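Long-range contacts in sulfide-quinone reductase (Aquifex aeolicus, PDB 3HYW), which catalyses the oxidation of hydrogen sulfide with a quinone as electron acceptor, using bound FAD and building polysulfide on active-site cysteines: residues N20-M25 / A325-V329; Y161-L165 / V206-F210; I218-A222 / Y233-N237; T296-P300 / G424-S428. All coordinates share one frame; numbering follows the deposited sequence.

Interaction 1 (N20-M25 / A325-V329)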
loop_
_atom_site.group_PDB
_atom_site.type_symbol
_atom_site.label_atom_id
_atom_site.label_comp_id
_atom_site.label_asym_id
_atom_site.label_seq_id
_atom_site.Cartn_x
_atom_site.Cartn_y
_atom_site.Cartn_z
ATOM N N ASN A 20 28.048 -22.666 26.056
ATOM C CA ASN A 20 27.770 -23.843 25.221
ATOM C C ASN A 20 28.923 -24.842 25.310
ATOM O O ASN A 20 28.701 -26.034 25.491
ATOM C CB ASN A 20 27.534 -23.471 23.754
ATOM C CG ASN A 20 26.140 -22.925 23.484
ATOM O OD1 ASN A 20 25.144 -23.393 24.036
ATOM N ND2 ASN A 20 26.066 -21.937 22.604
ATOM N N LEU A 21 30.150 -24.334 25.199
ATOM C CA LEU A 21 31.358 -25.143 25.358
ATOM C C LEU A 21 31.463 -25.796 26.733
ATOM O O LEU A 21 31.815 -26.978 26.842
ATOM C CB LEU A 21 32.600 -24.296 25.085
ATOM C CG LEU A 21 32.933 -23.999 23.620
ATOM C CD1 LEU A 21 33.983 -22.908 23.553
ATOM C CD2 LEU A 21 33.409 -25.262 22.888
ATOM N N ARG A 22 31.159 -25.026 27.778
ATOM C CA ARG A 22 31.249 -25.529 29.149
ATOM C C ARG A 22 30.274 -26.678 29.412
ATOM O O ARG A 22 30.628 -27.670 30.064
ATOM C CB ARG A 22 31.068 -24.392 30.170
ATOM C CG ARG A 22 30.923 -24.835 31.639
ATOM C CD ARG A 22 32.103 -25.707 32.146
ATOM N NE ARG A 22 33.370 -24.976 32.249
ATOM C CZ ARG A 22 34.507 -25.310 31.638
ATOM N NH1 ARG A 22 34.576 -26.380 30.848
ATOM N NH2 ARG A 22 35.594 -24.568 31.819
ATOM N N ASN A 23 29.062 -26.546 28.886
ATOM C CA ASN A 23 28.017 -27.541 29.094
ATOM C C ASN A 23 28.264 -28.804 28.268
ATOM O O ASN A 23 27.906 -29.911 28.680
ATOM C CB ASN A 23 26.633 -26.927 28.817
ATOM C CG ASN A 23 26.184 -25.960 29.928
ATOM O OD1 ASN A 23 25.912 -24.783 29.680
ATOM N ND2 ASN A 23 26.124 -26.459 31.154
ATOM N N LEU A 24 28.898 -28.623 27.110
ATOM C CA LEU A 24 29.300 -29.724 26.238
ATOM C C LEU A 24 30.510 -30.491 26.787
ATOM O O LEU A 24 30.587 -31.720 26.670
ATOM C CB LEU A 24 29.629 -29.181 24.844
ATOM C CG LEU A 24 28.638 -29.288 23.670
ATOM C CD1 LEU A 24 27.186 -29.251 24.070
ATOM C CD2 LEU A 24 28.932 -28.222 22.622
ATOM N N MET A 25 31.438 -29.755 27.390
ATOM C CA MET A 25 32.718 -30.305 27.820
ATOM C C MET A 25 33.108 -29.718 29.178
ATOM O O MET A 25 33.772 -28.683 29.239
ATOM C CB MET A 25 33.782 -30.009 26.758
ATOM C CG MET A 25 34.968 -30.952 26.749
ATOM S SD MET A 25 36.003 -30.683 25.297
ATOM C CE MET A 25 35.132 -31.651 24.072
ATOM N N ALA A 325 30.515 -23.904 19.100
ATOM C CA ALA A 325 30.781 -24.790 20.233
ATOM C C ALA A 325 30.821 -26.267 19.830
ATOM O O ALA A 325 31.732 -26.987 20.231
ATOM C CB ALA A 325 29.775 -24.551 21.353
ATOM N N HIS A 326 29.864 -26.709 19.016
ATOM C CA HIS A 326 29.858 -28.090 18.513
ATOM C C HIS A 326 31.045 -28.376 17.605
ATOM O O HIS A 326 31.652 -29.447 17.693
ATOM C CB HIS A 326 28.552 -28.415 17.791
ATOM C CG HIS A 326 27.428 -28.762 18.717
ATOM N ND1 HIS A 326 27.300 -30.006 19.296
ATOM C CD2 HIS A 326 26.391 -28.023 19.177
ATOM C CE1 HIS A 326 26.227 -30.021 20.068
ATOM N NE2 HIS A 326 25.659 -28.829 20.015
ATOM N N ASN A 327 31.368 -27.409 16.746
ATOM C CA ASN A 327 32.500 -27.513 15.836
ATOM C C ASN A 327 33.835 -27.663 16.564
ATOM O O ASN A 327 34.678 -28.470 16.163
ATOM C CB ASN A 327 32.533 -26.308 14.888
ATOM C CG ASN A 327 31.436 -26.357 13.833
ATOM O OD1 ASN A 327 31.118 -25.343 13.200
ATOM N ND2 ASN A 327 30.850 -27.525 13.642
ATOM N N ILE A 328 34.019 -26.879 17.628
ATOM C CA ILE A 328 35.225 -26.951 18.466
ATOM C C ILE A 328 35.329 -28.285 19.209
ATOM O O ILE A 328 36.383 -28.941 19.206
ATOM C CB ILE A 328 35.285 -25.765 19.472
ATOM C CG1 ILE A 328 35.599 -24.461 18.730
ATOM C CG2 ILE A 328 36.343 -26.017 20.557
ATOM C CD1 ILE A 328 35.427 -23.192 19.568
ATOM N N VAL A 329 34.228 -28.674 19.842
ATOM C CA VAL A 329 34.140 -29.918 20.592
ATOM C C VAL A 329 34.399 -31.129 19.682
ATOM O O VAL A 329 35.171 -32.023 20.037
ATOM C CB VAL A 329 32.770 -30.002 21.329
ATOM C CG1 VAL A 329 32.427 -31.422 21.727
ATOM C CG2 VAL A 329 32.783 -29.083 22.544
#

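Interaction 2 (Y161-L165 / V206-F210)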
loop_
_atom_site.group_PDB
_atom_site.type_symbol
_atom_site.label_atom_id
_atom_site.label_comp_id
_atom_site.label_asym_id
_atom_site.label_seq_id
_atom_site.Cartn_x
_atom_site.Cartn_y
_atom_site.Cartn_z
ATOM N N TYR A 161 14.071 2.232 14.633
ATOM C CA TYR A 161 12.609 2.149 14.597
ATOM C C TYR A 161 12.007 2.078 15.998
ATOM O O TYR A 161 11.021 2.765 16.292
ATOM C CB TYR A 161 12.168 0.935 13.783
ATOM C CG TYR A 161 12.385 1.108 12.310
ATOM C CD1 TYR A 161 11.455 1.795 11.536
ATOM C CD2 TYR A 161 13.530 0.614 11.688
ATOM C CE1 TYR A 161 11.656 1.974 10.179
ATOM C CE2 TYR A 161 13.731 0.787 10.332
ATOM C CZ TYR A 161 12.788 1.469 9.586
ATOM O OH TYR A 161 12.964 1.647 8.241
ATOM N N GLU A 162 12.600 1.244 16.854
ATOM C CA GLU A 162 12.163 1.116 18.244
ATOM C C GLU A 162 12.225 2.451 18.962
ATOM O O GLU A 162 11.248 2.869 19.579
ATOM C CB GLU A 162 13.033 0.119 19.016
ATOM C CG GLU A 162 12.723 -1.329 18.795
ATOM C CD GLU A 162 13.488 -2.211 19.765
ATOM O OE1 GLU A 162 14.737 -2.128 19.773
ATOM O OE2 GLU A 162 12.843 -2.965 20.528
ATOM N N PHE A 163 13.383 3.105 18.884
ATOM C CA PHE A 163 13.621 4.365 19.589
ATOM C C PHE A 163 12.672 5.469 19.119
ATOM O O PHE A 163 12.155 6.241 19.929
ATOM C CB PHE A 163 15.085 4.814 19.434
ATOM C CG PHE A 163 15.429 6.050 20.231
ATOM C CD1 PHE A 163 15.384 7.314 19.642
ATOM C CD2 PHE A 163 15.786 5.951 21.573
ATOM C CE1 PHE A 163 15.688 8.464 20.383
ATOM C CE2 PHE A 163 16.094 7.096 22.323
ATOM C CZ PHE A 163 16.051 8.350 21.724
ATOM N N ALA A 164 12.451 5.543 17.814
ATOM C CA ALA A 164 11.536 6.533 17.261
ATOM C C ALA A 164 10.114 6.349 17.804
ATOM O O ALA A 164 9.460 7.319 18.204
ATOM C CB ALA A 164 11.555 6.479 15.748
ATOM N N LEU A 165 9.642 5.106 17.830
ATOM C CA LEU A 165 8.278 4.828 18.268
ATOM C C LEU A 165 8.115 4.912 19.786
ATOM O O LEU A 165 7.061 5.341 20.280
ATOM C CB LEU A 165 7.782 3.500 17.692
ATOM C CG LEU A 165 7.537 3.641 16.187
ATOM C CD1 LEU A 165 7.491 2.315 15.494
ATOM C CD2 LEU A 165 6.273 4.451 15.909
ATOM N N VAL A 206 5.312 -0.844 8.481
ATOM C CA VAL A 206 6.011 0.291 9.093
ATOM C C VAL A 206 5.516 1.618 8.512
ATOM O O VAL A 206 5.379 2.596 9.239
ATOM C CB VAL A 206 7.555 0.179 8.962
ATOM C CG1 VAL A 206 8.238 1.425 9.528
ATOM C CG2 VAL A 206 8.059 -1.054 9.683
ATOM N N GLU A 207 5.256 1.641 7.206
ATOM C CA GLU A 207 4.680 2.819 6.550
ATOM C C GLU A 207 3.351 3.218 7.189
ATOM O O GLU A 207 3.151 4.387 7.524
ATOM C CB GLU A 207 4.479 2.576 5.055
ATOM C CG GLU A 207 5.712 2.798 4.202
ATOM C CD GLU A 207 5.484 2.452 2.740
ATOM O OE1 GLU A 207 4.390 1.951 2.395
ATOM O OE2 GLU A 207 6.402 2.679 1.930
ATOM N N ASP A 208 2.452 2.246 7.362
ATOM C CA ASP A 208 1.132 2.506 7.952
ATOM C C ASP A 208 1.264 2.960 9.395
ATOM O O ASP A 208 0.512 3.815 9.858
ATOM C CB ASP A 208 0.243 1.258 7.906
ATOM C CG ASP A 208 -0.310 0.978 6.530
ATOM O OD1 ASP A 208 0.058 1.689 5.566
ATOM O OD2 ASP A 208 -1.125 0.040 6.415
ATOM N N LEU A 209 2.231 2.377 10.089
ATOM C CA LEU A 209 2.513 2.678 11.485
ATOM C C LEU A 209 3.055 4.095 11.670
ATOM O O LEU A 209 2.641 4.800 12.586
ATOM C CB LEU A 209 3.512 1.652 12.021
ATOM C CG LEU A 209 3.894 1.655 13.496
ATOM C CD1 LEU A 209 2.745 1.130 14.351
ATOM C CD2 LEU A 209 5.129 0.800 13.675
ATOM N N PHE A 210 3.998 4.493 10.819
ATOM C CA PHE A 210 4.535 5.858 10.838
ATOM C C PHE A 210 3.439 6.868 10.494
ATOM O O PHE A 210 3.349 7.925 11.119
ATOM C CB PHE A 210 5.731 5.996 9.880
ATOM C CG PHE A 210 7.062 5.594 10.486
ATOM C CD1 PHE A 210 7.125 4.865 11.676
ATOM C CD2 PHE A 210 8.256 5.936 9.852
ATOM C CE1 PHE A 210 8.342 4.493 12.227
ATOM C CE2 PHE A 210 9.485 5.556 10.398
ATOM C CZ PHE A 210 9.527 4.838 11.588
#

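Interaction 3 (I218-A222 / Y233-N237)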
loop_
_atom_site.group_PDB
_atom_site.type_symbol
_atom_site.label_atom_id
_atom_site.label_comp_id
_atom_site.label_asym_id
_atom_site.label_seq_id
_atom_site.Cartn_x
_atom_site.Cartn_y
_atom_site.Cartn_z
ATOM N N ILE A 218 12.005 9.871 5.289
ATOM C CA ILE A 218 12.761 10.005 4.060
ATOM C C ILE A 218 13.644 8.764 3.988
ATOM O O ILE A 218 14.454 8.516 4.880
ATOM C CB ILE A 218 13.644 11.281 4.068
ATOM C CG1 ILE A 218 12.822 12.519 4.462
ATOM C CG2 ILE A 218 14.328 11.464 2.716
ATOM C CD1 ILE A 218 13.645 13.720 4.914
ATOM N N ALA A 219 13.460 7.971 2.941
ATOM C CA ALA A 219 14.241 6.757 2.752
ATOM C C ALA A 219 15.134 6.913 1.533
ATOM O O ALA A 219 14.962 7.841 0.741
ATOM C CB ALA A 219 13.316 5.544 2.602
ATOM N N ASN A 220 16.094 6.004 1.394
ATOM C CA ASN A 220 16.952 5.936 0.210
ATOM C C ASN A 220 17.847 7.168 0.039
ATOM O O ASN A 220 18.120 7.600 -1.085
ATOM C CB ASN A 220 16.104 5.687 -1.052
ATOM C CG ASN A 220 16.810 4.820 -2.069
ATOM O OD1 ASN A 220 17.709 4.047 -1.733
ATOM N ND2 ASN A 220 16.400 4.935 -3.325
ATOM N N VAL A 221 18.308 7.718 1.162
ATOM C CA VAL A 221 19.185 8.886 1.139
ATOM C C VAL A 221 20.392 8.642 2.034
ATOM O O VAL A 221 20.377 7.761 2.891
ATOM C CB VAL A 221 18.459 10.198 1.568
ATOM C CG1 VAL A 221 17.361 10.576 0.571
ATOM C CG2 VAL A 221 17.894 10.078 2.980
ATOM N N ALA A 222 21.431 9.441 1.826
ATOM C CA ALA A 222 22.672 9.305 2.573
ATOM C C ALA A 222 22.836 10.505 3.493
ATOM O O ALA A 222 23.090 11.624 3.028
ATOM C CB ALA A 222 23.859 9.202 1.601
ATOM N N TYR A 233 21.356 15.640 4.345
ATOM C CA TYR A 233 21.383 14.385 3.611
ATOM C C TYR A 233 21.509 14.627 2.111
ATOM O O TYR A 233 21.182 15.705 1.617
ATOM C CB TYR A 233 20.159 13.515 3.940
ATOM C CG TYR A 233 18.826 14.086 3.505
ATOM C CD1 TYR A 233 18.100 14.933 4.342
ATOM C CD2 TYR A 233 18.285 13.764 2.259
ATOM C CE1 TYR A 233 16.870 15.456 3.943
ATOM C CE2 TYR A 233 17.058 14.276 1.852
ATOM C CZ TYR A 233 16.354 15.117 2.699
ATOM O OH TYR A 233 15.145 15.638 2.288
ATOM N N GLU A 234 21.983 13.608 1.404
ATOM C CA GLU A 234 22.155 13.662 -0.036
ATOM C C GLU A 234 21.263 12.602 -0.682
ATOM O O GLU A 234 21.271 11.441 -0.264
ATOM C CB GLU A 234 23.622 13.396 -0.365
ATOM C CG GLU A 234 24.038 13.674 -1.791
ATOM C CD GLU A 234 25.524 13.455 -2.012
ATOM O OE1 GLU A 234 26.333 13.872 -1.151
ATOM O OE2 GLU A 234 25.889 12.874 -3.056
ATOM N N ASP A 235 20.482 12.996 -1.686
ATOM C CA ASP A 235 19.710 12.006 -2.433
ATOM C C ASP A 235 20.579 11.310 -3.486
ATOM O O ASP A 235 21.778 11.594 -3.594
ATOM C CB ASP A 235 18.402 12.585 -3.012
ATOM C CG ASP A 235 18.625 13.698 -4.031
ATOM O OD1 ASP A 235 19.711 13.781 -4.651
ATOM O OD2 ASP A 235 17.679 14.490 -4.222
ATOM N N LEU A 236 19.975 10.394 -4.241
ATOM C CA LEU A 236 20.697 9.614 -5.250
ATOM C C LEU A 236 21.062 10.408 -6.503
ATOM O O LEU A 236 21.877 9.955 -7.311
ATOM C CB LEU A 236 19.905 8.359 -5.623
ATOM C CG LEU A 236 20.021 7.206 -4.630
ATOM C CD1 LEU A 236 18.818 6.315 -4.755
ATOM C CD2 LEU A 236 21.306 6.413 -4.848
ATOM N N ASN A 237 20.460 11.585 -6.663
ATOM C CA ASN A 237 20.841 12.515 -7.725
ATOM C C ASN A 237 22.052 13.368 -7.334
ATOM O O ASN A 237 22.538 14.169 -8.136
ATOM C CB ASN A 237 19.665 13.428 -8.106
ATOM C CG ASN A 237 18.484 12.666 -8.697
ATOM O OD1 ASN A 237 17.343 13.126 -8.623
ATOM N ND2 ASN A 237 18.751 11.507 -9.290
HETATM O O HOH W 1 17.369 9.368 -2.946
#

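Interaction 4 (T296-P300 / G424-S428)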
loop_
_atom_site.group_PDB
_atom_site.type_symbol
_atom_site.label_atom_id
_atom_site.label_comp_id
_atom_site.label_asym_id
_atom_site.label_seq_id
_atom_site.Cartn_x
_atom_site.Cartn_y
_atom_site.Cartn_z
ATOM N N THR A 296 31.439 -10.839 12.829
ATOM C CA THR A 296 31.622 -11.739 11.676
ATOM C C THR A 296 31.320 -11.053 10.340
ATOM O O THR A 296 30.337 -10.326 10.212
ATOM C CB THR A 296 30.796 -13.046 11.798
ATOM O OG1 THR A 296 29.392 -12.754 11.904
ATOM C CG2 THR A 296 31.254 -13.849 13.010
ATOM N N ALA A 297 32.169 -11.292 9.345
ATOM C CA ALA A 297 31.961 -10.720 8.020
ATOM C C ALA A 297 30.938 -11.547 7.238
ATOM O O ALA A 297 31.231 -12.651 6.767
ATOM C CB ALA A 297 33.278 -10.629 7.263
ATOM N N ILE A 298 29.731 -11.010 7.112
ATOM C CA ILE A 298 28.680 -11.660 6.339
ATOM C C ILE A 298 28.315 -10.702 5.212
ATOM O O ILE A 298 28.023 -9.538 5.478
ATOM C CB ILE A 298 27.426 -11.986 7.201
ATOM C CG1 ILE A 298 27.778 -12.908 8.372
ATOM C CG2 ILE A 298 26.326 -12.650 6.353
ATOM C CD1 ILE A 298 26.600 -13.169 9.308
ATOM N N PRO A 299 28.345 -11.182 3.951
ATOM C CA PRO A 299 28.035 -10.308 2.817
ATOM C C PRO A 299 26.598 -9.776 2.908
ATOM O O PRO A 299 25.754 -10.420 3.525
ATOM C CB PRO A 299 28.197 -11.231 1.602
ATOM C CG PRO A 299 29.060 -12.379 2.102
ATOM C CD PRO A 299 28.642 -12.561 3.516
ATOM N N PRO A 300 26.327 -8.591 2.327
ATOM C CA PRO A 300 24.966 -8.056 2.405
ATOM C C PRO A 300 23.946 -8.891 1.629
ATOM O O PRO A 300 24.290 -9.522 0.631
ATOM C CB PRO A 300 25.100 -6.650 1.807
ATOM C CG PRO A 300 26.304 -6.700 0.956
ATOM C CD PRO A 300 27.241 -7.673 1.621
ATOM N N GLY A 424 32.588 -21.748 1.808
ATOM C CA GLY A 424 31.623 -20.840 1.205
ATOM C C GLY A 424 31.280 -19.731 2.179
ATOM O O GLY A 424 31.692 -19.768 3.337
ATOM N N ALA A 425 30.524 -18.744 1.707
ATOM C CA ALA A 425 30.155 -17.587 2.511
ATOM C C ALA A 425 29.252 -17.975 3.687
ATOM O O ALA A 425 28.417 -18.859 3.550
ATOM C CB ALA A 425 29.464 -16.547 1.634
ATOM N N PRO A 426 29.406 -17.301 4.843
ATOM C CA PRO A 426 28.464 -17.531 5.936
ATOM C C PRO A 426 27.058 -17.197 5.453
ATOM O O PRO A 426 26.871 -16.201 4.752
ATOM C CB PRO A 426 28.912 -16.534 7.008
ATOM C CG PRO A 426 29.729 -15.515 6.276
ATOM C CD PRO A 426 30.409 -16.280 5.197
ATOM N N GLY A 427 26.089 -18.041 5.793
ATOM C CA GLY A 427 24.717 -17.843 5.328
ATOM C C GLY A 427 24.374 -18.569 4.034
ATOM O O GLY A 427 23.202 -18.815 3.761
ATOM N N SER A 428 25.385 -18.906 3.229
ATOM C CA SER A 428 25.157 -19.678 2.006
ATOM C C SER A 428 24.919 -21.147 2.359
ATOM O O SER A 428 25.461 -21.651 3.341
ATOM C CB SER A 428 26.316 -19.520 1.010
ATOM O OG SER A 428 27.484 -20.187 1.456
#

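Interaction 1 (N20-M25 / A325-V329)
Ala325 sets its methyl against Asn20, CB to CB at 3.5 Å, where two helices of the FAD-binding Rossmann-type fold pack. Helix 12-24 follows the glycine-rich loop that binds FAD, and helix 314-332 comes from far along the chain; their short segments cross at -47° with axes 9.5 Å apart. The same small residue meets Leu21, whose CG is 3.9 Å from Ala325 CB, and the backbones are nearest here, Leu21 to Ala325. His326 begins by pointing away from helix 12-24, but its ring swings back beside its own backbone N (chi1 -81°). There Leu24 CD2 sits squarely over one ring face, a CH-pi contact at 4.0 Å from the centroid, and Tyr339 also meets the ring. Ile328 turns its CG2 branch toward Leu21 CD2, and also touches Phe290 of strand 289-291. Val329 splits its work: CG2 lies 3.9 Å from both Leu21 CD2 and Leu24 CB, while CG1 faces Met25. Met25, the first residue past the helix, runs nearly straight as far as SD, then bends (chi3 -83°) and meets the valine tip to tip, its CE 3.6 Å from Val329 CG1.

Interaction 2 (Y161-L165 / V206-F210)
Phe210 reaches across to Tyr161 and Leu165 between two helices of a Rossmann-like beta-alpha-beta-alpha-beta run, in which helices 158-173 and 202-212 connect the parallel strands 146-150, 182-185 and 216-218. Their axes lie 12.5 Å apart and only 20° from parallel, so large side chains must fill the interval. From CB the Phe210 ring leaves beside its own backbone N, with CG anti to the carbonyl carbon (chi1 -85°). This brings one ring face against Val206, one turn earlier, whose CG1 lies 4.0 Å from the ring plane over its centre. Farther out, CE1 receives Leu165 CD1 near the ring plane, at the edge, and CZ at the tip comes 3.6 Å from Tyr161 CD1. The two rings meet obliquely, planes at 32°, and Phe184 of strand 182-185 touches both. With an alanine in place of Phe210, a gap is likely to open between the helices, and Tyr161 and Leu165 would lose their common partner. Tyr161 also rests CE1 on Val206 CG1 (3.5 Å), while its OH is hydrogen-bonded to Glu188 OE1 and Gly192 N. Alongside, the two leucines press unusually close, Leu165 CD1 lying 3.3 Å from Leu209 CD2.

Interaction 3 (I218-A222 / Y233-N237)
Tyr233 slants its ring past Val221 and brings its far half against Ile218. The ring is brought to this side by a first torsion that holds CG between the backbone N and the carbonyl carbon (chi1 65°). Val221 comes at the near side, its CB 3.6 Å from Tyr233 CD2, with both methyl branches close to the same atom. Ile218 crosses the tyrosine at about a right angle: CD1 lies 3.8 Å from Tyr233 CZ and Ile218 CG2 reaches Tyr233 CE2. Ile185 of strand 182-185 touches all three side chains; the cluster sits where the chain leaves the edge strand 216-218 of the mixed sheet and enters a three-stranded antiparallel sheet. A serine in place of Tyr233 would probably leave the branches of Val221 and Ile218 without their shared partner and open a gap beside Ile185. The first two strands of that small sheet, 222-226 and 230-234, form a beta-hairpin, and Ala222 and Glu234 are a hydrogen-bonded antiparallel pair in it. Ala222 N gives an almost straight bond to Glu234 O (2.9 Å, 176°), and Glu234 N returns one to Ala222 O (2.8 Å). Both side chains leave on the same face, where the glutamate extends away to a salt bridge with Lys224. Beyond Val221 and Asp235 the backbones part, and a water spans them, donating to Asn220 O (2.7 Å) and accepting from Leu236 N (3.1 Å).

Interaction 4 (T296-P300 / G424-S428)
Ala425 O is gripped twice by Ser428: the hydroxyl OG donates a 2.6 Å bond that arrives in the carbonyl plane on a lone pair, and the backbone N adds a second at 3.0 Å. The backbone bond closes a type II beta turn from Ala425 to Ser428, with Pro426 and Gly427 at its corners. The positive phi of Gly427 (92°) is one at which a CB would jam against the preceding carbonyl O. Ser428 OG also bonds to Arg279 NE, which ties the turn to another loop. Pro426 points its ring at the loop 296-300 leading from strand 289-291 to helix 314-332. Pro426 CG is the leading atom, 3.3 Å from Ala297 O and 3.9 Å from Ile298 CG1. The isoleucine and the proline lie alongside, running opposite ways, and Ile298 CG2 comes 3.9 Å from Pro426 O. Pro299 passes Pro426 at a slant, its CD 4.2 Å from Pro426 CG, while its own CG faces the methyl of Ala425. Phe281 touches Pro426, and Met320 of helix 314-332 touches Ile298. The disulfide Cys280 to Cys422 links the tail to the rest of the chain, and Cys419 to Cys430 closes a loop within the tail that contains the turn. No hydrogen bond spans the two segments. Their meeting is therefore one of shape: a turn probably stiffened by its proline and by the two bonds to Ala425 O presents an apolar ring to a loop that itself contains prolines.

From the N terminus, the segment 20-25 opens the loop that interaction 1 will close 300 residues later. Interactions 2 and 3 nest inside it, one after the other: first 161-165 meets 206-210, joining successive helices beside the mixed sheet, then 218-222 meets 233-237 where that sheet's edge strand gives way to the antiparallel hairpin. Their centres are about 19 Å apart, on the opposite side of the chain's centre from interaction 1. Interaction 4 opens at 296-300, before 325-329 closes interaction 1, and closes only at 424-428, so these two cross. The crossing pair ties together the N-terminal Rossmann helix, helix 314-332 with the loop before it, and the C-terminal tail.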